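PDB 2SAS: sarcoplasmic calcium-binding proteins II, V, VI, and VII from Branchiostoma lanceolatum, which binds calcium ions through EF-hand loops in amphioxus muscle and, like parvalbumin, seems more abundant in fast-contracting muscles, its functional role being unestablished. Local coordinates for residues 19-22 / 28-31; 59-64 / 103-108; 68-73 / 79-84; 88-93 / 168-173; 113-118 / 124-129. All blocks are in the same frame, centred on the assembly; numbering follows the deposited sequence.

Contact 1 of 5, residues 19-22 / 28-31. With CA (calcium ion), chain B.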
# COMPACT_ATOMS: atom_id res chain seq x y z
N ASP A 19 8.42 5.26 9.26
CA ASP A 19 7.77 6.58 9.19
C ASP A 19 6.32 6.44 9.62
O ASP A 19 5.38 6.54 8.82
CB ASP A 19 8.00 7.23 7.82
CG ASP A 19 7.45 8.64 7.74
OD1 ASP A 19 7.47 9.35 8.78
OD2 ASP A 19 6.95 9.10 6.69
N MET A 20 6.16 6.23 10.92
CA MET A 20 4.81 6.03 11.53
C MET A 20 3.89 7.22 11.32
O MET A 20 2.71 6.99 11.02
CB MET A 20 4.94 5.72 13.01
CG MET A 20 5.86 4.57 13.22
SD MET A 20 4.99 3.06 12.64
CE MET A 20 5.63 2.92 10.97
N ASN A 21 4.43 8.43 11.45
CA ASN A 21 3.63 9.64 11.29
C ASN A 21 3.53 10.11 9.85
O ASN A 21 3.03 11.24 9.67
CB ASN A 21 4.11 10.77 12.19
CG ASN A 21 5.54 11.20 11.90
OD1 ASN A 21 5.97 11.15 10.75
ND2 ASN A 21 6.25 11.67 12.95
N HIS A 22 4.06 9.39 8.89
CA HIS A 22 3.93 9.78 7.48
C HIS A 22 4.40 11.11 7.01
O HIS A 22 3.73 11.74 6.15
CB HIS A 22 2.39 9.56 7.11
CG HIS A 22 2.18 8.06 7.25
ND1 HIS A 22 1.35 7.42 8.16
CD2 HIS A 22 2.88 7.09 6.58
CE1 HIS A 22 1.57 6.12 8.03
NE2 HIS A 22 2.47 5.88 7.08
N ASP A 28 12.85 10.82 15.93
CA ASP A 28 12.42 10.24 17.20
C ASP A 28 10.89 10.20 17.30
O ASP A 28 10.35 9.21 17.78
CB ASP A 28 13.00 10.94 18.44
CG ASP A 28 12.43 10.49 19.77
OD1 ASP A 28 12.68 9.38 20.29
OD2 ASP A 28 11.64 11.28 20.37
N ASN A 29 10.18 11.21 16.85
CA ASN A 29 8.73 11.19 16.98
C ASN A 29 8.09 9.96 16.33
O ASN A 29 6.95 9.61 16.75
CB ASN A 29 8.09 12.50 16.61
CG ASN A 29 8.06 12.83 15.12
OD1 ASN A 29 8.87 12.33 14.35
ND2 ASN A 29 7.10 13.67 14.73
N ASP A 30 8.70 9.40 15.34
CA ASP A 30 8.19 8.21 14.63
C ASP A 30 8.25 7.04 15.67
O ASP A 30 7.26 6.33 15.79
CB ASP A 30 9.02 7.91 13.40
CG ASP A 30 8.70 8.88 12.28
OD1 ASP A 30 7.51 9.06 11.99
OD2 ASP A 30 9.67 9.47 11.76
N PHE A 31 9.37 6.96 16.33
CA PHE A 31 9.62 5.98 17.38
C PHE A 31 8.68 6.19 18.58
O PHE A 31 8.23 5.21 19.22
CB PHE A 31 11.12 5.97 17.75
CG PHE A 31 11.99 5.47 16.61
CD1 PHE A 31 12.28 6.26 15.52
CD2 PHE A 31 12.41 4.13 16.60
CE1 PHE A 31 13.01 5.79 14.44
CE2 PHE A 31 13.16 3.61 15.53
CZ PHE A 31 13.45 4.46 14.47
CA CA B . 8.26 10.70 10.33

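Contact 2 of 5, residues 59-64 / 103-108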
# COMPACT_ATOMS: atom_id res chain seq x y z
N GLU A 59 14.98 3.57 21.63
CA GLU A 59 15.94 4.68 21.75
C GLU A 59 17.27 4.28 21.12
O GLU A 59 17.87 4.98 20.31
CB GLU A 59 16.16 4.98 23.25
CG GLU A 59 14.95 5.76 23.77
CD GLU A 59 14.99 6.17 25.20
OE1 GLU A 59 15.80 5.54 25.89
OE2 GLU A 59 14.28 7.03 25.63
N ASP A 60 17.68 3.13 21.53
CA ASP A 60 18.87 2.39 21.13
C ASP A 60 18.76 2.08 19.63
O ASP A 60 19.74 2.08 18.88
CB ASP A 60 18.86 1.18 22.05
CG ASP A 60 20.13 0.58 22.54
OD1 ASP A 60 21.09 0.48 21.74
OD2 ASP A 60 20.13 0.18 23.76
N GLU A 61 17.56 1.82 19.14
CA GLU A 61 17.38 1.58 17.71
C GLU A 61 17.57 2.91 16.97
O GLU A 61 18.46 3.00 16.04
CB GLU A 61 16.05 0.96 17.38
CG GLU A 61 15.93 0.24 16.06
CD GLU A 61 14.55 0.04 15.51
OE1 GLU A 61 13.72 -0.31 16.37
OE2 GLU A 61 14.30 0.21 14.33
N TRP A 62 16.86 3.94 17.32
CA TRP A 62 16.95 5.26 16.70
C TRP A 62 18.41 5.76 16.65
O TRP A 62 18.90 6.30 15.66
CB TRP A 62 16.09 6.27 17.46
CG TRP A 62 16.23 7.70 17.07
CD1 TRP A 62 16.47 8.80 17.87
CD2 TRP A 62 16.18 8.19 15.71
NE1 TRP A 62 16.51 9.94 17.11
CE2 TRP A 62 16.35 9.59 15.79
CE3 TRP A 62 15.96 7.59 14.48
CZ2 TRP A 62 16.29 10.38 14.64
CZ3 TRP A 62 15.92 8.35 13.35
CH2 TRP A 62 16.10 9.74 13.43
N ARG A 63 19.08 5.57 17.78
CA ARG A 63 20.48 5.95 17.95
C ARG A 63 21.33 5.27 16.89
O ARG A 63 22.15 5.93 16.24
CB ARG A 63 20.97 5.59 19.34
CG ARG A 63 22.40 5.91 19.70
CD ARG A 63 22.48 6.64 21.02
NE ARG A 63 21.26 7.40 21.29
CZ ARG A 63 20.44 7.06 22.30
NH1 ARG A 63 20.71 5.98 23.03
NH2 ARG A 63 19.35 7.79 22.58
N ASP A 64 21.15 3.99 16.69
CA ASP A 64 21.97 3.27 15.69
C ASP A 64 21.55 3.69 14.29
O ASP A 64 22.46 3.71 13.42
CB ASP A 64 21.85 1.76 15.85
CG ASP A 64 22.77 0.96 14.96
OD1 ASP A 64 22.33 0.65 13.83
OD2 ASP A 64 23.89 0.62 15.36
N CYS A 103 18.54 -2.90 12.67
CA CYS A 103 17.69 -3.93 12.04
C CYS A 103 17.37 -5.08 13.00
O CYS A 103 16.28 -5.63 12.96
CB CYS A 103 18.38 -4.50 10.80
SG CYS A 103 17.86 -3.65 9.32
N GLN A 104 18.37 -5.41 13.79
CA GLN A 104 18.32 -6.46 14.82
C GLN A 104 17.26 -6.10 15.85
O GLN A 104 16.84 -6.96 16.63
CB GLN A 104 19.69 -6.66 15.49
CG GLN A 104 20.88 -6.74 14.54
CD GLN A 104 20.73 -7.83 13.50
OE1 GLN A 104 20.10 -8.87 13.76
NE2 GLN A 104 21.30 -7.62 12.31
N ASN A 105 16.81 -4.84 15.90
CA ASN A 105 15.73 -4.51 16.84
C ASN A 105 14.41 -4.35 16.07
O ASN A 105 13.33 -4.50 16.68
CB ASN A 105 15.97 -3.29 17.73
CG ASN A 105 14.85 -3.18 18.78
OD1 ASN A 105 14.96 -3.86 19.81
ND2 ASN A 105 13.83 -2.34 18.57
N ARG A 106 14.52 -3.99 14.82
CA ARG A 106 13.33 -3.78 13.95
C ARG A 106 12.73 -5.17 13.69
O ARG A 106 11.49 -5.27 13.85
CB ARG A 106 13.61 -2.96 12.74
CG ARG A 106 12.58 -2.56 11.70
CD ARG A 106 11.88 -1.26 12.04
NE ARG A 106 11.95 -1.13 13.50
CZ ARG A 106 10.95 -0.70 14.27
NH1 ARG A 106 9.87 -0.18 13.70
NH2 ARG A 106 11.06 -0.74 15.60
N ILE A 107 13.54 -6.16 13.33
CA ILE A 107 13.08 -7.53 13.07
C ILE A 107 12.20 -8.12 14.17
O ILE A 107 11.04 -8.42 13.85
CB ILE A 107 14.17 -8.50 12.55
CG1 ILE A 107 14.59 -8.13 11.10
CG2 ILE A 107 13.79 -10.00 12.63
CD1 ILE A 107 16.16 -8.43 10.93
N PRO A 108 12.64 -8.26 15.41
CA PRO A 108 11.84 -8.82 16.51
C PRO A 108 10.61 -8.01 16.85
O PRO A 108 9.52 -8.56 17.16
CB PRO A 108 12.79 -8.87 17.70
CG PRO A 108 13.79 -7.79 17.41
CD PRO A 108 14.03 -7.95 15.88

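Contact 3 of 5, residues 68-73 / 79-84. With CA (calcium ion), chain C.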
# COMPACT_ATOMS: atom_id res chain seq x y z
N ARG A 68 24.09 6.27 11.55
CA ARG A 68 24.52 5.61 10.33
C ARG A 68 24.00 6.27 9.05
O ARG A 68 24.64 6.15 7.98
CB ARG A 68 23.99 4.20 10.21
CG ARG A 68 24.61 3.07 10.96
CD ARG A 68 23.82 1.81 10.68
NE ARG A 68 23.86 0.92 11.83
CZ ARG A 68 24.96 0.19 12.06
NH1 ARG A 68 25.95 0.24 11.17
NH2 ARG A 68 25.08 -0.62 13.11
N ALA A 69 22.84 6.87 9.17
CA ALA A 69 22.19 7.43 7.99
C ALA A 69 22.08 8.92 8.02
O ALA A 69 21.94 9.48 6.94
CB ALA A 69 20.80 6.77 7.81
N ASP A 70 22.18 9.52 9.20
CA ASP A 70 22.06 10.99 9.24
C ASP A 70 23.43 11.63 8.89
O ASP A 70 24.21 11.99 9.79
CB ASP A 70 21.57 11.45 10.57
CG ASP A 70 21.11 12.90 10.58
OD1 ASP A 70 20.64 13.44 9.54
OD2 ASP A 70 21.21 13.38 11.72
N ILE A 71 23.61 11.79 7.60
CA ILE A 71 24.86 12.35 7.09
C ILE A 71 25.13 13.79 7.50
O ILE A 71 26.30 14.02 7.89
CB ILE A 71 24.99 12.09 5.56
CG1 ILE A 71 25.01 10.55 5.28
CG2 ILE A 71 26.28 12.77 5.03
CD1 ILE A 71 26.09 9.76 6.12
N ASN A 72 24.18 14.71 7.48
CA ASN A 72 24.36 16.10 7.86
C ASN A 72 24.00 16.43 9.31
O ASN A 72 23.70 17.63 9.57
CB ASN A 72 23.55 17.11 7.02
CG ASN A 72 22.09 16.87 7.32
OD1 ASN A 72 21.84 15.75 7.75
ND2 ASN A 72 21.14 17.73 7.07
N LYS A 73 23.98 15.50 10.21
CA LYS A 73 23.69 15.67 11.60
C LYS A 73 22.56 16.54 12.09
O LYS A 73 22.76 17.16 13.17
CB LYS A 73 25.00 16.19 12.28
CG LYS A 73 25.74 14.97 12.89
CD LYS A 73 26.16 14.04 11.76
CE LYS A 73 27.51 14.48 11.22
NZ LYS A 73 28.56 13.61 11.85
N TRP A 79 14.52 10.18 3.36
CA TRP A 79 14.38 9.08 2.39
C TRP A 79 15.71 8.86 1.67
O TRP A 79 16.21 7.74 1.60
CB TRP A 79 13.31 9.40 1.35
CG TRP A 79 13.43 8.49 0.15
CD1 TRP A 79 13.53 8.89 -1.14
CD2 TRP A 79 13.42 7.06 0.15
NE1 TRP A 79 13.56 7.79 -1.97
CE2 TRP A 79 13.49 6.66 -1.20
CE3 TRP A 79 13.28 6.10 1.15
CZ2 TRP A 79 13.44 5.32 -1.61
CZ3 TRP A 79 13.24 4.76 0.75
CH2 TRP A 79 13.34 4.38 -0.58
N GLU A 80 16.23 9.95 1.11
CA GLU A 80 17.53 9.96 0.43
C GLU A 80 18.64 9.43 1.32
O GLU A 80 19.43 8.56 0.88
CB GLU A 80 17.92 11.37 -0.04
CG GLU A 80 16.79 12.06 -0.86
CD GLU A 80 15.70 12.65 0.01
OE1 GLU A 80 15.89 12.92 1.19
OE2 GLU A 80 14.61 12.83 -0.56
N GLU A 81 18.75 9.85 2.58
CA GLU A 81 19.82 9.28 3.43
C GLU A 81 19.54 7.81 3.74
O GLU A 81 20.49 7.01 3.81
CB GLU A 81 20.10 10.03 4.71
CG GLU A 81 20.01 11.57 4.56
CD GLU A 81 20.09 12.28 5.87
OE1 GLU A 81 19.11 12.50 6.58
OE2 GLU A 81 21.25 12.55 6.16
N TYR A 82 18.28 7.47 3.91
CA TYR A 82 17.84 6.10 4.16
C TYR A 82 18.15 5.24 2.92
O TYR A 82 18.55 4.05 3.09
CB TYR A 82 16.36 6.02 4.59
CG TYR A 82 15.81 4.68 4.99
CD1 TYR A 82 16.06 4.06 6.24
CD2 TYR A 82 15.09 3.93 4.07
CE1 TYR A 82 15.57 2.78 6.54
CE2 TYR A 82 14.57 2.69 4.35
CZ TYR A 82 14.81 2.10 5.61
OH TYR A 82 14.26 0.85 5.86
N LEU A 83 17.97 5.83 1.75
CA LEU A 83 18.27 5.06 0.47
C LEU A 83 19.78 4.79 0.47
O LEU A 83 20.26 3.66 0.37
CB LEU A 83 17.77 5.88 -0.69
CG LEU A 83 17.08 5.24 -1.86
CD1 LEU A 83 17.15 6.14 -3.10
CD2 LEU A 83 17.64 3.86 -2.24
N ALA A 84 20.54 5.87 0.63
CA ALA A 84 22.01 5.84 0.71
C ALA A 84 22.48 4.79 1.67
O ALA A 84 23.43 4.06 1.35
CB ALA A 84 22.54 7.21 1.13
CA CA C . 19.54 14.18 8.13
O HOH W 1 18.19 15.35 6.70

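Contact 4 of 5, residues 88-93 / 168-173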
# COMPACT_ATOMS: atom_id res chain seq x y z
N LYS A 88 24.57 1.29 0.51
CA LYS A 88 25.88 0.94 1.15
C LYS A 88 25.80 -0.49 1.64
O LYS A 88 26.58 -1.32 1.18
CB LYS A 88 26.25 2.00 2.13
CG LYS A 88 27.24 1.91 3.23
CD LYS A 88 26.85 2.69 4.49
CE LYS A 88 25.64 2.29 5.28
NZ LYS A 88 25.88 1.26 6.35
N THR A 89 24.89 -0.91 2.51
CA THR A 89 24.83 -2.30 2.96
C THR A 89 24.48 -3.35 1.94
O THR A 89 24.89 -4.51 2.10
CB THR A 89 23.83 -2.42 4.19
OG1 THR A 89 22.59 -1.99 3.62
CG2 THR A 89 24.23 -1.55 5.36
N ILE A 90 23.68 -3.02 0.93
CA ILE A 90 23.36 -4.10 -0.05
C ILE A 90 24.67 -4.42 -0.75
O ILE A 90 25.07 -5.55 -1.03
CB ILE A 90 22.19 -3.69 -1.01
CG1 ILE A 90 20.84 -3.80 -0.30
CG2 ILE A 90 22.19 -4.54 -2.31
CD1 ILE A 90 19.58 -3.40 -1.12
N ALA A 91 25.40 -3.32 -1.01
CA ALA A 91 26.69 -3.43 -1.71
C ALA A 91 27.57 -4.52 -1.14
O ALA A 91 28.29 -5.16 -1.93
CB ALA A 91 27.34 -2.05 -1.74
N THR A 92 27.51 -4.78 0.15
CA THR A 92 28.32 -5.79 0.83
C THR A 92 27.72 -6.61 1.96
O THR A 92 28.51 -6.71 2.94
CB THR A 92 29.57 -5.03 1.52
OG1 THR A 92 28.88 -4.24 2.53
CG2 THR A 92 30.41 -4.22 0.54
N CYS A 93 26.55 -7.15 1.99
CA CYS A 93 26.03 -7.98 3.12
C CYS A 93 25.61 -9.37 2.62
O CYS A 93 25.20 -9.46 1.45
CB CYS A 93 24.86 -7.20 3.74
SG CYS A 93 23.50 -6.96 2.54
N LEU A 168 13.48 -9.14 1.63
CA LEU A 168 12.66 -7.96 1.33
C LEU A 168 13.60 -6.75 1.13
O LEU A 168 13.39 -5.90 0.29
CB LEU A 168 11.76 -7.67 2.56
CG LEU A 168 10.53 -6.83 2.43
CD1 LEU A 168 10.44 -5.77 3.54
CD2 LEU A 168 10.43 -6.10 1.10
N LEU A 169 14.59 -6.69 2.02
CA LEU A 169 15.56 -5.61 2.02
C LEU A 169 16.61 -5.76 0.90
O LEU A 169 17.03 -4.72 0.34
CB LEU A 169 16.15 -5.46 3.42
CG LEU A 169 15.64 -4.42 4.40
CD1 LEU A 169 15.52 -3.03 3.78
CD2 LEU A 169 14.23 -4.84 4.87
N THR A 170 17.05 -6.96 0.61
CA THR A 170 18.14 -7.09 -0.38
C THR A 170 18.02 -7.72 -1.71
O THR A 170 18.80 -7.27 -2.63
CB THR A 170 19.37 -7.72 0.41
OG1 THR A 170 18.96 -9.07 0.75
CG2 THR A 170 19.70 -6.90 1.68
N SER A 171 17.06 -8.59 -2.01
CA SER A 171 17.02 -9.25 -3.31
C SER A 171 16.76 -8.30 -4.46
O SER A 171 15.92 -7.41 -4.35
CB SER A 171 15.97 -10.36 -3.39
OG SER A 171 16.08 -11.14 -2.20
N PRO A 172 17.48 -8.60 -5.53
CA PRO A 172 17.33 -7.81 -6.75
C PRO A 172 16.20 -8.40 -7.56
O PRO A 172 15.96 -7.91 -8.67
CB PRO A 172 18.73 -7.94 -7.37
CG PRO A 172 19.15 -9.31 -7.05
CD PRO A 172 18.53 -9.61 -5.68
N ALA A 173 15.48 -9.40 -7.06
CA ALA A 173 14.39 -10.08 -7.72
C ALA A 173 13.30 -10.60 -6.79
O ALA A 173 13.64 -11.07 -5.71
CB ALA A 173 14.95 -11.33 -8.46

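Contact 5 of 5, residues 113-118 / 124-129. With CA (calcium ion), chain D.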
# COMPACT_ATOMS: atom_id res chain seq x y z
N GLY A 113 4.75 -8.02 16.72
CA GLY A 113 3.51 -7.25 16.51
C GLY A 113 2.60 -8.03 15.58
O GLY A 113 1.41 -7.70 15.43
N MET A 114 3.19 -9.04 14.95
CA MET A 114 2.40 -9.86 13.98
C MET A 114 1.83 -11.04 14.79
O MET A 114 0.63 -11.32 14.73
CB MET A 114 3.25 -10.27 12.82
CG MET A 114 3.45 -9.23 11.79
SD MET A 114 4.85 -9.72 10.73
CE MET A 114 4.00 -10.91 9.68
N ASP A 115 2.71 -11.63 15.57
CA ASP A 115 2.32 -12.75 16.43
C ASP A 115 1.44 -12.23 17.55
O ASP A 115 1.83 -12.29 18.73
CB ASP A 115 3.60 -13.46 16.88
CG ASP A 115 3.49 -14.55 17.90
OD1 ASP A 115 2.43 -15.18 18.10
OD2 ASP A 115 4.55 -14.84 18.51
N VAL A 116 0.23 -11.75 17.27
CA VAL A 116 -0.68 -11.27 18.31
C VAL A 116 -0.89 -12.26 19.48
O VAL A 116 -1.20 -11.82 20.64
CB VAL A 116 -2.00 -10.87 17.63
CG1 VAL A 116 -3.16 -10.81 18.63
CG2 VAL A 116 -1.86 -9.56 16.86
N SER A 117 -0.71 -13.57 19.25
CA SER A 117 -0.95 -14.55 20.31
C SER A 117 0.22 -14.92 21.19
O SER A 117 -0.07 -15.66 22.19
CB SER A 117 -1.51 -15.85 19.75
OG SER A 117 -0.46 -16.55 19.10
N GLY A 118 1.46 -14.57 20.91
CA GLY A 118 2.55 -14.91 21.80
C GLY A 118 3.15 -16.28 21.72
O GLY A 118 4.09 -16.54 22.52
N LEU A 124 -2.00 -18.18 10.16
CA LEU A 124 -2.76 -17.62 9.05
C LEU A 124 -3.68 -16.47 9.45
O LEU A 124 -3.78 -15.47 8.73
CB LEU A 124 -3.54 -18.79 8.41
CG LEU A 124 -3.79 -18.95 6.94
CD1 LEU A 124 -5.19 -19.62 6.75
CD2 LEU A 124 -3.83 -17.62 6.23
N GLU A 125 -4.40 -16.57 10.54
CA GLU A 125 -5.31 -15.51 10.97
C GLU A 125 -4.50 -14.27 11.35
O GLU A 125 -4.90 -13.15 11.01
CB GLU A 125 -6.28 -15.91 12.01
CG GLU A 125 -6.66 -15.06 13.23
CD GLU A 125 -6.08 -15.61 14.52
OE1 GLU A 125 -6.33 -16.83 14.66
OE2 GLU A 125 -5.41 -14.94 15.30
N GLU A 126 -3.38 -14.53 12.01
CA GLU A 126 -2.48 -13.41 12.41
C GLU A 126 -1.95 -12.74 11.16
O GLU A 126 -1.99 -11.50 11.02
CB GLU A 126 -1.32 -13.93 13.28
CG GLU A 126 -1.85 -14.60 14.56
CD GLU A 126 -0.92 -15.07 15.56
OE1 GLU A 126 0.12 -15.64 15.14
OE2 GLU A 126 -1.04 -14.94 16.78
N PHE A 127 -1.54 -13.58 10.20
CA PHE A 127 -1.01 -13.06 8.93
C PHE A 127 -2.09 -12.22 8.27
O PHE A 127 -1.81 -11.10 7.80
CB PHE A 127 -0.39 -14.18 8.07
CG PHE A 127 0.15 -13.61 6.78
CD1 PHE A 127 1.37 -12.89 6.84
CD2 PHE A 127 -0.55 -13.72 5.59
CE1 PHE A 127 1.89 -12.26 5.72
CE2 PHE A 127 -0.03 -13.14 4.44
CZ PHE A 127 1.19 -12.39 4.51
N GLN A 128 -3.28 -12.78 8.14
CA GLN A 128 -4.46 -12.10 7.53
C GLN A 128 -4.71 -10.71 8.15
O GLN A 128 -5.16 -9.75 7.52
CB GLN A 128 -5.66 -12.98 7.74
CG GLN A 128 -7.01 -12.85 7.10
CD GLN A 128 -7.59 -14.27 7.12
OE1 GLN A 128 -7.51 -15.01 6.16
NE2 GLN A 128 -8.06 -14.64 8.32
N ASN A 129 -4.51 -10.60 9.45
CA ASN A 129 -4.66 -9.39 10.23
C ASN A 129 -3.47 -8.46 9.89
O ASN A 129 -3.57 -7.23 9.95
CB ASN A 129 -4.69 -9.71 11.73
CG ASN A 129 -6.08 -10.12 12.21
OD1 ASN A 129 -7.01 -9.30 12.18
ND2 ASN A 129 -6.20 -11.35 12.68
CA CA D . 0.89 -16.41 17.08

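Contact 1 of 5, residues 19-22 / 28-31
Asp30 reaches from the first turn of helix 28-42 across the loop 19-22 and meets the side chains of Asp19 and Asn21 round a calcium ion. Both its oxygens hold the metal, OD1 and OD2 each about 2.4 Å from the ion. From the loop, Asp19 OD1 binds the ion at 2.2 Å and Asn21 OD1 at 2.4 Å. The carboxylates of Asp19 and Asp30 stand almost perpendicular, 89° apart; Asp19 gives the ion one oxygen, Asp30 both. Asp23 and Ser25 complete the metal site.

Asp30 OD1 has a second task. The backbone N of Asn21 donates to it over 3.2 Å in a nearly straight bond of 169°, coming in close to the direction of the C-O bond, so the loop is tied to the helix at the ligand itself. The other oxygen is steadied by Gln27 N, and Asp19 OD2 accepts from Gly24 N. Asn21 has its CG lodged between backbone N and carbonyl carbon (chi1 62°), which brings OD1 to the metal and sets ND2 beside the amide of Asn29. On the flank, Met20 CG rests 3.4 Å from Asp30 O.

Four ligand oxygens thus crowd together, three of them from carboxylates, and their mutual repulsion is probably offset by the calcium charge; without the ion the loop would be likely to lose much of its cohesion.

Contact 2 of 5, residues 59-64 / 103-108
Asn105 is the first residue of the second segment to touch Glu61, facing helix 48-69 from helix 103-114. Its ND2 donates to Glu61 OE1 over 3.0 Å at 164°, with the acceptor almost in the amide plane; on the carboxylate the approach is from the anti side, somewhat out of plane. Asn105 CB lies 3.9 Å from Glu61 CG, adding an apolar touch.

Arg106 comes next and grips the same carboxylate. NH2 donates to the syn lone pair of Glu61 OE1, 2.8 Å away, in a salt bridge, with the oxygen tilted 32° out of the guanidinium plane, while NE makes a weak, strongly bent bond to OE2, also 2.8 Å long. The two flat groups are 38° apart, so the pairing is twisted rather than coplanar. Bends at chi2 and chi3 fold the arginine back to place NE and NH2 against the extended glutamate.

OE1 therefore serves two donors in a buried setting. With an alanine at Glu61, the Arg106 charge would probably lose its carboxylate mate and Asn105 ND2 this acceptor.

At Pro108 the helix kinks, its ring nitrogen having no hydrogen to give. The contact joins helix 48-69 to helix 103-114, with Phe31 of helix 28-42 against Glu61, Tyr165 of helix 158-170 against Arg106, and Phe17 O taking Arg106 NH1.

Contact 3 of 5, residues 68-73 / 79-84
Glu81 is the side chain round which the close part of this contact gathers. Extended beyond CG, it runs from helix 79-91 toward the loop that follows helix 48-69 and reaches a calcium ion, which its OE1 binds at 2.3 Å. Its other oxygen, OE2, accepts the backbone N of Ile71 over 2.9 Å, on the syn side but 32° out of the carboxylate plane. One carboxylate thus divides its work: OE1 goes to the metal and OE2 to the loop backbone. Ser78 N also donates to OE1. Asp70 runs beside Glu81 in the same direction, with the carboxylate planes 74° apart, and its CG sits anti to the backbone N (chi1 -166°), which carries OD1 to the ion. Nearer the helices, Ala69 O comes up against Glu81 CB at 2.9 Å, and the buried Ala69 side chain is bordered by Val77 and Met85.

Toward solvent the grip slackens. Asn72 OD1 is a longer ligand, 2.8 Å from the calcium, and stands 3.6 Å from Glu81 OE2. Apart from its backbone N, the exposed Ile71 meets Glu81 mainly through CB, 3.8 Å from that same OE2. Water 1 takes a further metal position at 2.3 Å.

Asp74 and Val76 supply the remaining protein ligands. Acidic side chains at the first and last positions of the loop, an asparagine at the third and a water on the ion make this a calcium-loaded EF-hand, helix-loop-helix.

Contact 4 of 5, residues 88-93 / 168-173
The last turn of helix 79-91 meets the C-terminal end of helix 158-170, the backbones coming nearest at Ile90 and Thr170, whose CA atoms are 6.0 Å apart. Ile90 carries most of the contact from its side. Its CG1 arm runs fully extended to CD1 (chi2 179°), and that methyl ends 3.2 Å from Leu169 O, at the far helix's backbone rather than at a side chain. Behind it, Ile90 CG1 lies 3.9 Å from Thr170 CG2, the two side chains running antiparallel alongside each other.

The threonine offers its methyl because CG2 points anti to its own carbonyl carbon, while OG1 is turned back to Tyr166 O in its own helix. The same methyl is met by Cys93 SG, also at 3.9 Å, from the loop that follows helix 79-91. Replacing Ile90 with an alanine would probably open a gap beside Thr170 CG2 and strip the cover from Leu169 O.

No hydrogen bond crosses this small, largely apolar junction, which lies away from the calcium sites. Helix 4-18 flanks both partners, with Gln6 against Ile90 and Thr13 against Leu169, while Leu2, near the start of the chain, also touches Ile90 and Asp98 borders Cys93.

Contact 5 of 5, residues 113-118 / 124-129
Glu126 OE2 is held from two quarters: the backbone N of Ser117 donates to it over 2.8 Å at 141°, close to the line of the C-O bond, and a calcium ion sits 2.5 Å away. OE1 of the same residue binds the ion at 2.2 Å, so the carboxylate is bidentate, and Asp123 N donates to OE1 as well. With one oxygen bonded to the loop backbone and both on the metal, the group has little freedom to rotate. Glu126 gets there on an extended chain, its CG anti to the carbonyl carbon (chi1 -60°), stretching from helix 124-130 to the loop.

From the loop, Asp115 OD1 binds the calcium at 2.2 Å and Ser117 OG at 2.4 Å. Asp115 and Glu126 lie side by side and point the same way, their carboxylate planes 64° apart. The second oxygen of Asp115, OD2, accepts from Gly120 N, while Gly118 N makes a weak bond to OD1 within the tight turn that starts at Asp115. Two negative groups are thus brought together, and the ion probably pays for their closeness.

Toward the helices, Met114 O lies 3.6 Å from Glu126 CB; the apolar touch is Met114 CE, which comes to the edge of the Phe127 ring, near its plane, 4.3 Å from CD1. Val122 and Phe156 touch both of these side chains, and Val141, Val144 and Ile148 of helix 141-149 also press on Phe127.

Asp119 and Ile121 complete the metal site, giving a calcium-loaded EF-hand, helix-loop-helix, whose flanking helices also pack through Met114 and Phe127.

Overall arrangement
Contacts 1, 3 and 5 each close one calcium-binding EF-hand loop, whereas contacts 2 and 4 join parts from different hands. Contacts 1 and 3 are neighbours, their centres about 16 Å apart, and strands 25-26 and 77-78 pair between their loops. Contact 5 lies farther off, about 32 Å from contact 3 and about 21 Å from contact 2 between centres. Contact 2 bridges these regions: Phe31 CE1 of contact 1 packs 3.5 Å from Trp62 CE3, helix 48-69 runs on into contact 3, and helix 103-114 leads to contact 5. Contact 4, about 17 Å from contact 3 between centres, ties the far end of helix 79-91 to helix 158-170.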